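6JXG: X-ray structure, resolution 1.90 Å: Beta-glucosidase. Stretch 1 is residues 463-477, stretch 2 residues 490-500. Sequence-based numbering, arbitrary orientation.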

# COMPACT_ATOMS: atom_id res chain seq x y z
N GLY A 463 14.64 -10.43 -18.40
CA GLY A 463 15.23 -9.14 -18.15
C GLY A 463 16.72 -9.29 -17.81
O GLY A 463 17.55 -8.50 -18.24
N THR A 464 17.06 -10.27 -17.02
CA THR A 464 18.50 -10.38 -16.66
C THR A 464 19.35 -10.57 -17.97
O THR A 464 20.34 -9.83 -18.25
CB THR A 464 18.72 -11.48 -15.65
OG1 THR A 464 18.27 -11.03 -14.35
CG2 THR A 464 20.27 -11.86 -15.56
N ALA A 465 18.89 -11.51 -18.79
CA ALA A 465 19.53 -11.78 -20.09
C ALA A 465 19.56 -10.57 -21.02
O ALA A 465 20.56 -10.31 -21.68
CB ALA A 465 18.92 -13.03 -20.73
N LEU A 466 18.52 -9.73 -21.01
CA LEU A 466 18.58 -8.48 -21.73
C LEU A 466 19.69 -7.55 -21.27
O LEU A 466 20.44 -6.92 -22.09
CB LEU A 466 17.22 -7.73 -21.67
CG LEU A 466 17.06 -6.55 -22.60
CD1 LEU A 466 17.20 -6.98 -24.04
CD2 LEU A 466 15.67 -5.91 -22.34
N VAL A 467 19.76 -7.32 -19.97
CA VAL A 467 20.82 -6.52 -19.40
C VAL A 467 22.20 -7.09 -19.73
O VAL A 467 23.05 -6.34 -20.15
CB VAL A 467 20.70 -6.32 -17.87
CG1 VAL A 467 21.79 -5.35 -17.38
CG2 VAL A 467 19.35 -5.70 -17.58
N GLN A 468 22.38 -8.41 -19.59
CA GLN A 468 23.67 -9.05 -19.92
C GLN A 468 24.09 -8.79 -21.40
O GLN A 468 25.26 -8.47 -21.67
CB GLN A 468 23.56 -10.52 -19.68
CG GLN A 468 23.63 -10.85 -18.23
CD GLN A 468 23.25 -12.25 -17.92
OE1 GLN A 468 22.50 -12.88 -18.66
NE2 GLN A 468 23.78 -12.77 -16.81
N ALA A 469 23.12 -8.84 -22.33
CA ALA A 469 23.33 -8.49 -23.73
C ALA A 469 23.77 -7.04 -23.93
O ALA A 469 24.64 -6.72 -24.77
CB ALA A 469 22.07 -8.77 -24.54
N VAL A 470 23.16 -6.12 -23.19
CA VAL A 470 23.49 -4.75 -23.35
C VAL A 470 24.90 -4.51 -22.78
O VAL A 470 25.71 -3.77 -23.39
CB VAL A 470 22.43 -3.86 -22.66
CG1 VAL A 470 22.82 -2.40 -22.68
CG2 VAL A 470 21.10 -4.02 -23.42
N ALA A 471 25.16 -5.09 -21.62
CA ALA A 471 26.45 -4.95 -20.93
C ALA A 471 27.63 -5.51 -21.77
O ALA A 471 28.72 -5.00 -21.72
CB ALA A 471 26.41 -5.67 -19.57
N SER A 472 27.34 -6.50 -22.58
CA SER A 472 28.32 -7.13 -23.44
C SER A 472 28.78 -6.23 -24.58
O SER A 472 29.84 -6.49 -25.14
CB SER A 472 27.76 -8.48 -24.00
OG SER A 472 26.87 -8.26 -25.12
N ALA A 473 28.05 -5.17 -24.90
CA ALA A 473 28.35 -4.34 -26.06
C ALA A 473 28.46 -2.87 -25.73
O ALA A 473 28.54 -2.03 -26.62
CB ALA A 473 27.28 -4.56 -27.09
N SER A 474 28.41 -2.54 -24.43
CA SER A 474 28.54 -1.15 -23.99
C SER A 474 29.41 -1.06 -22.73
O SER A 474 29.35 -1.93 -21.88
CB SER A 474 27.13 -0.52 -23.71
OG SER A 474 27.23 0.78 -23.14
N LYS A 475 30.13 0.06 -22.62
CA LYS A 475 30.90 0.39 -21.45
C LYS A 475 30.08 1.17 -20.43
O LYS A 475 30.57 1.40 -19.32
CB LYS A 475 32.04 1.34 -21.78
CG LYS A 475 32.91 0.93 -22.94
CD LYS A 475 33.95 -0.05 -22.45
CE LYS A 475 34.77 -0.50 -23.64
NZ LYS A 475 35.64 -1.61 -23.21
N ASN A 476 28.89 1.64 -20.81
CA ASN A 476 28.14 2.57 -19.95
C ASN A 476 26.67 2.24 -20.01
O ASN A 476 25.97 2.74 -20.90
CB ASN A 476 28.32 4.05 -20.33
CG ASN A 476 29.73 4.53 -20.08
OD1 ASN A 476 30.16 4.74 -18.94
ND2 ASN A 476 30.49 4.61 -21.15
N VAL A 477 26.23 1.45 -19.05
CA VAL A 477 24.87 1.00 -19.02
C VAL A 477 24.13 1.52 -17.83
O VAL A 477 24.55 1.32 -16.69
CB VAL A 477 24.83 -0.54 -18.98
CG1 VAL A 477 23.37 -1.04 -19.00
CG2 VAL A 477 25.65 -1.13 -20.15
N GLU A 490 21.79 -9.77 -8.23
CA GLU A 490 23.19 -10.20 -8.22
C GLU A 490 23.74 -10.40 -9.65
O GLU A 490 24.83 -9.96 -9.95
CB GLU A 490 23.36 -11.49 -7.43
CG GLU A 490 22.99 -11.36 -5.96
CD GLU A 490 23.77 -10.26 -5.26
OE1 GLU A 490 23.20 -9.21 -4.90
OE2 GLU A 490 24.98 -10.43 -5.09
N ASP A 491 22.97 -11.01 -10.54
CA ASP A 491 23.46 -11.13 -11.92
C ASP A 491 23.70 -9.81 -12.63
O ASP A 491 24.62 -9.68 -13.50
CB ASP A 491 22.49 -11.95 -12.78
CG ASP A 491 22.42 -13.38 -12.37
OD1 ASP A 491 23.37 -13.82 -11.69
OD2 ASP A 491 21.38 -14.04 -12.61
N ILE A 492 22.87 -8.81 -12.32
CA ILE A 492 22.99 -7.53 -12.96
C ILE A 492 24.19 -6.79 -12.39
O ILE A 492 24.99 -6.25 -13.15
CB ILE A 492 21.69 -6.72 -12.84
CG1 ILE A 492 20.70 -7.40 -13.76
CG2 ILE A 492 21.94 -5.24 -13.14
CD1 ILE A 492 19.29 -6.83 -13.68
N LEU A 493 24.33 -6.83 -11.06
CA LEU A 493 25.40 -6.17 -10.35
C LEU A 493 26.81 -6.70 -10.67
O LEU A 493 27.81 -5.98 -10.55
CB LEU A 493 25.15 -6.32 -8.84
CG LEU A 493 23.99 -5.47 -8.26
CD1 LEU A 493 23.61 -5.96 -6.88
CD2 LEU A 493 24.32 -3.99 -8.26
N ALA A 494 26.89 -7.92 -11.11
CA ALA A 494 28.16 -8.55 -11.48
C ALA A 494 28.67 -8.01 -12.79
O ALA A 494 29.76 -8.34 -13.17
CB ALA A 494 27.99 -10.07 -11.56
N LEU A 495 27.91 -7.18 -13.47
CA LEU A 495 28.32 -6.62 -14.74
C LEU A 495 29.05 -5.34 -14.59
O LEU A 495 28.46 -4.35 -14.16
CB LEU A 495 27.11 -6.42 -15.67
CG LEU A 495 26.33 -7.71 -15.96
CD1 LEU A 495 24.93 -7.36 -16.51
CD2 LEU A 495 27.08 -8.60 -16.96
N SER A 496 30.33 -5.31 -14.96
CA SER A 496 31.10 -4.09 -14.70
C SER A 496 30.63 -2.89 -15.54
O SER A 496 30.75 -1.77 -15.11
CB SER A 496 32.59 -4.36 -14.91
OG SER A 496 32.75 -4.63 -16.29
N SER A 497 30.03 -3.07 -16.69
CA SER A 497 29.54 -1.93 -17.44
C SER A 497 28.22 -1.28 -16.91
O SER A 497 27.86 -0.19 -17.34
CB SER A 497 29.36 -2.27 -18.95
OG SER A 497 28.88 -3.57 -19.10
N VAL A 498 27.56 -1.92 -15.97
CA VAL A 498 26.32 -1.34 -15.35
C VAL A 498 26.77 -0.28 -14.35
O VAL A 498 27.41 -0.59 -13.29
CB VAL A 498 25.46 -2.39 -14.69
CG1 VAL A 498 24.30 -1.74 -13.88
CG2 VAL A 498 24.87 -3.33 -15.76
N LYS A 499 26.56 0.95 -14.74
CA LYS A 499 27.05 2.10 -14.00
C LYS A 499 25.98 2.69 -13.09
O LYS A 499 26.34 3.36 -12.13
CB LYS A 499 27.52 3.22 -14.94
CG LYS A 499 28.56 2.79 -15.99
CD LYS A 499 29.79 2.17 -15.33
CE LYS A 499 30.89 1.90 -16.34
NZ LYS A 499 31.82 1.00 -15.67
N ALA A 500 24.69 2.46 -13.38
CA ALA A 500 23.59 2.96 -12.49
C ALA A 500 22.38 2.05 -12.58
O ALA A 500 22.10 1.45 -13.64
CB ALA A 500 23.26 4.40 -12.80
O HOH W 1 19.80 -9.96 -11.67
O HOH W 2 18.55 -12.91 -12.73
O HOH W 3 25.68 -11.75 -14.96
O HOH W 4 32.97 0.07 -18.25

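Ser497 is wedged so tightly against Ala471 and Ser474 that its CB lies 2.9 Å from Ser474 O, a very short carbon-to-oxygen approach, while its OG sits 3.0 Å from Ala471 O and 3.3 Å from Ala471 CB. This small residue gives up 78 Å² to the other stretch, the largest area of any residue here. The OG is placed to donate to Ala471 O, although another acceptor within reach leaves the destination of its proton unsettled. Its own carbonyl is also engaged: Val477 N donates to Ser497 O at 2.9 Å, with an angle of 152° at the hydrogen.

That bond is the first half of a short parallel bridge between Val477 and Val498, whose CA atoms are 4.6 Å apart. The second half is Lys499 N to Val477 O, 2.8 Å and 157°. Val477 therefore uses both its amide and its carbonyl on the residues flanking Val498, the pattern expected of parallel strands. Val498 CA also approaches Val477 O at 3.5 Å, a CA-H...O contact that supplements the bridge. The two valine side chains lie on the same face of the sheet, CG1 of Val477 4.2 Å from CG2 of Val498. A type I turn from Leu495 to Val498, with Val498 N bonded to Leu495 O at 3.2 Å, leads the chain into this strand.

Next to the bridge, helix 1 supplies an apolar surface. Val467, Ala471 and Thr464 direct their CA-to-CB bonds toward stretch 2, and Leu495 points back toward the helix. Leu495 CD1 lies 3.8 Å from both Val467 CG1 and Ala471 CB, and 4.0 Å from Gln468 CA, so one methyl touches three residues on roughly one turn of the helix. Val467 reaches further partners: its CG1 is 4.0 Å from Val498 CG2, and its CG2 is 4.1 Å from Ile492 CD1. The Ile492 CA-to-CB bond runs sideways, but its extended end, with chi2 near 174°, comes nearer to the helix. These contacts join the helix of stretch 1 to both the helix and the strand of stretch 2.

Towards the start of both stretches the contact becomes wetter. Thr464 CG2 packs on Asp491 CB at 3.6 Å, while water 2 links the polar ends, 2.5 Å from Thr464 OG1 and donating to Asp491 OD2 at 3.0 Å. Water 3 accepts from Gln468 NE2 at 2.8 Å and donates to Asp491 O at 2.7 Å, connecting an amide side chain to a backbone carbonyl it does not reach directly.

Lys499 closes the other end. Its CE lies 3.0 Å from Lys475 O, and its NZ donates to Ser496 O at 3.0 Å within its own stretch. Water 4 accepts from Lys499 NZ at 3.0 Å and donates to Lys475 O at 2.9 Å, so the ammonium group is tied to backbone carbonyls of both stretches. In all, the contact buries 615 Å².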